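Local coordinates for hypothetical protein SP2199 (Streptococcus pneumoniae TIGR4, PDB 2IBO) that is of unknown function but belongs to the thiamine-binding protein family and so may bind thiamine or a related compound, at the interface of chains A and B. Residues are numbered along the deposited sequence; one frame, centred on the assembly and turned at random. Chains: chain A/B, Hypothetical protein SP2199.

Contacts 1 and 2 belong to one two-fold interface between chains A and B, with their C-alpha centres about 16 Å apart. Contact 1 joins the last long strands, A 70-79 and B 69-78, edge to edge. Contact 2 lies between the helices 49-64 of the two chains. A:Val78, near the end of strand A 70-79, lies at the margin of contact 2, so that strand borders both. Each contact has a twin with the chains exchanged. Together they pair the subunits sheet to sheet and helix to helix in the deposited assembly. That assembly holds four copies, so this pair is half of it.

Contact 1: the interface of chains A and B. Residues chain A 71-74; chain B 74-77.
A:Val74 and B:Val74 meet in an antiparallel strand pairing that, in the deposited assembly, joins the sheets of two subunits of this thiamine-binding family protein into one continuous sheet. The structure alone does not show whether this pair is the biological one. The strands are A 70-79 and B 69-78. The two valines pair with each other, which places the two-fold axis beside them. The backbone N-H of each valine bonds to the carbonyl O of the other, at 2.8 Å for A:Val74 N to B:Val74 O. Further along, A:Ala72 and B:Ile76 form another doubly bonded pair. A:Ala72 N lies 2.9 Å from B:Ile76 O, and B:Ile76 N returns a bond to A:Ala72 O at 3.0 Å.

Side chains add contacts on both faces of the sheet. On one face A:Val74 CG2 meets B:Ile76 CD1 at 4.0 Å, and the two side chains cross obliquely. On the other, A:Phe71 has CG anti to its backbone N (chi1 178°), which lays the ring along its own strand toward A:Asn73, where its tip meets B:Lys75. A:Phe71 CZ, the tip of the ring, lies 3.8 Å from B:Lys75 CG. The B:Lys75 chain runs extended past this contact, beside A:Asn73 and pointing the same way. B:Asn77 brings its amide nitrogen ND2 to the ring edge of A:Phe71, in the ring plane. The amide and ring planes are 57° apart.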
loop_
_atom_site.group_PDB
_atom_site.type_symbol
_atom_site.label_atom_id
_atom_site.label_comp_id
_atom_site.label_asym_id
_atom_site.label_seq_id
_atom_site.Cartn_x
_atom_site.Cartn_y
_atom_site.Cartn_z
ATOM N N PHE A 71 -12.384 -3.832 2.069
ATOM C CA PHE A 71 -10.950 -3.689 2.273
ATOM C C PHE A 71 -10.513 -2.379 1.633
ATOM O O PHE A 71 -10.942 -2.038 0.522
ATOM C CB PHE A 71 -10.160 -4.837 1.639
ATOM C CG PHE A 71 -8.670 -4.694 1.801
ATOM C CD1 PHE A 71 -7.932 -3.925 0.917
ATOM C CD2 PHE A 71 -8.028 -5.231 2.907
ATOM C CE1 PHE A 71 -6.585 -3.685 1.129
ATOM C CE2 PHE A 71 -6.683 -5.001 3.133
ATOM C CZ PHE A 71 -5.952 -4.220 2.245
ATOM N N ALA A 72 -9.643 -1.647 2.315
ATOM C CA ALA A 72 -9.205 -0.377 1.768
ATOM C C ALA A 72 -7.720 -0.151 1.929
ATOM O O ALA A 72 -7.121 -0.570 2.912
ATOM C CB ALA A 72 -9.982 0.773 2.435
ATOM N N ASN A 73 -7.134 0.510 0.938
ATOM C CA ASN A 73 -5.727 0.859 0.962
ATOM C C ASN A 73 -5.807 2.343 1.182
ATOM O O ASN A 73 -6.577 3.014 0.503
ATOM C CB ASN A 73 -5.060 0.617 -0.397
ATOM C CG ASN A 73 -4.663 -0.834 -0.625
ATOM O OD1 ASN A 73 -4.658 -1.309 -1.767
ATOM N ND2 ASN A 73 -4.309 -1.539 0.443
ATOM N N VAL A 74 -5.034 2.864 2.123
ATOM C CA VAL A 74 -5.041 4.295 2.350
ATOM C C VAL A 74 -3.612 4.778 2.453
ATOM O O VAL A 74 -2.762 4.089 3.013
ATOM C CB VAL A 74 -5.778 4.671 3.656
ATOM C CG1 VAL A 74 -5.855 6.182 3.783
ATOM C CG2 VAL A 74 -7.168 4.076 3.659
ATOM N N VAL B 74 -1.627 2.565 5.076
ATOM C CA VAL B 74 -2.566 2.002 6.023
ATOM C C VAL B 74 -3.493 1.056 5.298
ATOM O O VAL B 74 -3.917 1.327 4.171
ATOM C CB VAL B 74 -3.433 3.091 6.724
ATOM C CG1 VAL B 74 -4.298 2.430 7.811
ATOM C CG2 VAL B 74 -2.540 4.167 7.350
ATOM N N LYS B 75 -3.790 -0.065 5.945
ATOM C CA LYS B 75 -4.698 -1.057 5.399
ATOM C C LYS B 75 -5.849 -1.138 6.372
ATOM O O LYS B 75 -5.634 -1.246 7.579
ATOM C CB LYS B 75 -4.038 -2.426 5.323
ATOM C CG LYS B 75 -3.124 -2.633 4.144
ATOM C CD LYS B 75 -2.388 -3.959 4.279
ATOM C CE LYS B 75 -1.326 -4.110 3.205
ATOM N NZ LYS B 75 -0.521 -5.333 3.426
ATOM N N ILE B 76 -7.069 -1.078 5.859
ATOM C CA ILE B 76 -8.238 -1.169 6.716
ATOM C C ILE B 76 -9.103 -2.312 6.237
ATOM O O ILE B 76 -9.305 -2.487 5.031
ATOM C CB ILE B 76 -9.049 0.119 6.691
ATOM C CG1 ILE B 76 -8.161 1.288 7.154
ATOM C CG2 ILE B 76 -10.296 -0.044 7.566
ATOM C CD1 ILE B 76 -8.805 2.668 7.035
ATOM N N ASN B 77 -9.615 -3.100 7.175
ATOM C CA ASN B 77 -10.435 -4.225 6.782
ATOM C C ASN B 77 -11.653 -4.469 7.672
ATOM O O ASN B 77 -11.674 -4.046 8.834
ATOM C CB ASN B 77 -9.549 -5.462 6.718
ATOM C CG ASN B 77 -10.254 -6.637 6.132
ATOM O OD1 ASN B 77 -10.990 -7.334 6.821
ATOM N ND2 ASN B 77 -10.054 -6.861 4.839
#

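Contact 2: the interface of chains A and B. Residues chain A 49-50, 53, 78; chain B 57, 60-61.
A:Phe49 packs against B:Lys57, B:Leu60 and B:Glu61 where the start of helix A 49-64 meets the later half of helix B 49-64. This is a helix-helix contact on the helical layer of the thiamine-binding family fold, and it may help hold the two chains together.

The apolar contacts centre on the A:Phe49 ring. Its CG is anti to the backbone N (chi1 -172°), which sends the ring toward helix B 49-64. The far end of the ring does the touching. A:Phe49 CZ lies 3.7 Å from B:Leu60 CB, with B:Leu60 CD1 also close, and these two side chains cross at about a right angle. A:Phe49 CE2 meets methylene carbons of two residues, B:Lys57 CG at 3.7 Å and B:Glu61 CG at 3.7 Å. The backbone O of B:Lys57 faces the ring edge, in plane. Selenomethionine A:Met53, from the same chain as the ring, lays its CG over one face of the A:Phe49 ring, 3.5 Å above the plane and offset toward the rim. A:Met53 CG also touches B:Lys57 CG at 3.9 Å, so A:Met53 supports both the ring and the lysine chain.

The polar contact is a salt bridge. B:Lys57 runs extended from CB to its tip (chi3 174°), sliding past A:Phe49 in the opposite direction. This carries its side-chain nitrogen NZ to the carboxylate of A:Asp50. B:Lys57 NZ lies 3.0 Å from A:Asp50 OD2. As a hydrogen bond the pair is weak. B:Glu61 OE2 lies 4.1 Å from the same A:Asp50 OD2. The nearby lysine may offset repulsion between these two acids.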
loop_
_atom_site.group_PDB
_atom_site.type_symbol
_atom_site.label_atom_id
_atom_site.label_comp_id
_atom_site.label_asym_id
_atom_site.label_seq_id
_atom_site.Cartn_x
_atom_site.Cartn_y
_atom_site.Cartn_z
ATOM N N PHE A 49 -5.585 17.760 8.340
ATOM C CA PHE A 49 -5.527 16.395 8.830
ATOM C C PHE A 49 -6.826 15.973 9.496
ATOM O O PHE A 49 -7.376 14.911 9.174
ATOM C CB PHE A 49 -4.358 16.215 9.807
ATOM C CG PHE A 49 -4.136 14.786 10.210
ATOM C CD1 PHE A 49 -3.992 13.797 9.243
ATOM C CD2 PHE A 49 -4.091 14.422 11.552
ATOM C CE1 PHE A 49 -3.813 12.469 9.600
ATOM C CE2 PHE A 49 -3.910 13.090 11.923
ATOM C CZ PHE A 49 -3.769 12.112 10.938
ATOM N N ASP A 50 -7.317 16.810 10.411
ATOM C CA ASP A 50 -8.553 16.521 11.145
ATOM C C ASP A 50 -9.746 16.184 10.252
ATOM O O ASP A 50 -10.430 15.178 10.475
ATOM C CB ASP A 50 -8.917 17.698 12.056
ATOM C CG ASP A 50 -8.156 17.680 13.369
ATOM O OD1 ASP A 50 -8.263 18.674 14.125
ATOM O OD2 ASP A 50 -7.459 16.673 13.653
HETATM N N MSE A 53 -9.226 12.785 8.268
HETATM C CA MSE A 53 -9.448 11.596 9.090
HETATM C C MSE A 53 -10.945 11.378 9.266
HETATM O O MSE A 53 -11.430 10.240 9.222
HETATM C CB MSE A 53 -8.762 11.730 10.446
HETATM C CG MSE A 53 -7.240 11.603 10.379
HETATM SE SE MSE A 53 -6.616 9.986 9.446
HETATM C CE MSE A 53 -6.223 10.820 7.767
ATOM N N VAL A 78 1.352 13.515 6.079
ATOM C CA VAL A 78 1.156 14.615 7.025
ATOM C C VAL A 78 2.407 15.430 7.317
ATOM O O VAL A 78 3.530 14.929 7.198
ATOM C CB VAL A 78 0.619 14.111 8.394
ATOM C CG1 VAL A 78 -0.831 13.742 8.266
ATOM C CG2 VAL A 78 1.451 12.903 8.894
ATOM N N LYS B 57 -5.327 7.933 14.031
ATOM C CA LYS B 57 -5.139 9.379 14.020
ATOM C C LYS B 57 -4.097 9.813 15.044
ATOM O O LYS B 57 -3.217 10.623 14.748
ATOM C CB LYS B 57 -6.477 10.089 14.284
ATOM C CG LYS B 57 -6.422 11.611 14.156
ATOM C CD LYS B 57 -7.800 12.214 14.345
ATOM C CE LYS B 57 -7.722 13.724 14.359
ATOM N NZ LYS B 57 -8.995 14.331 14.833
ATOM N N LEU B 60 -0.543 8.767 14.031
ATOM C CA LEU B 60 0.002 9.677 13.030
ATOM C C LEU B 60 0.377 11.038 13.610
ATOM O O LEU B 60 1.392 11.612 13.203
ATOM C CB LEU B 60 -0.977 9.838 11.863
ATOM C CG LEU B 60 -0.982 8.638 10.908
ATOM C CD1 LEU B 60 -2.078 8.788 9.880
ATOM C CD2 LEU B 60 0.354 8.544 10.221
ATOM N N GLU B 61 -0.419 11.546 14.560
ATOM C CA GLU B 61 -0.113 12.829 15.200
ATOM C C GLU B 61 1.165 12.676 16.017
ATOM O O GLU B 61 1.964 13.608 16.123
ATOM C CB GLU B 61 -1.271 13.290 16.093
ATOM C CG GLU B 61 -2.560 13.549 15.317
ATOM C CD GLU B 61 -3.731 13.977 16.185
ATOM O OE1 GLU B 61 -3.949 13.368 17.251
ATOM O OE2 GLU B 61 -4.447 14.920 15.788
#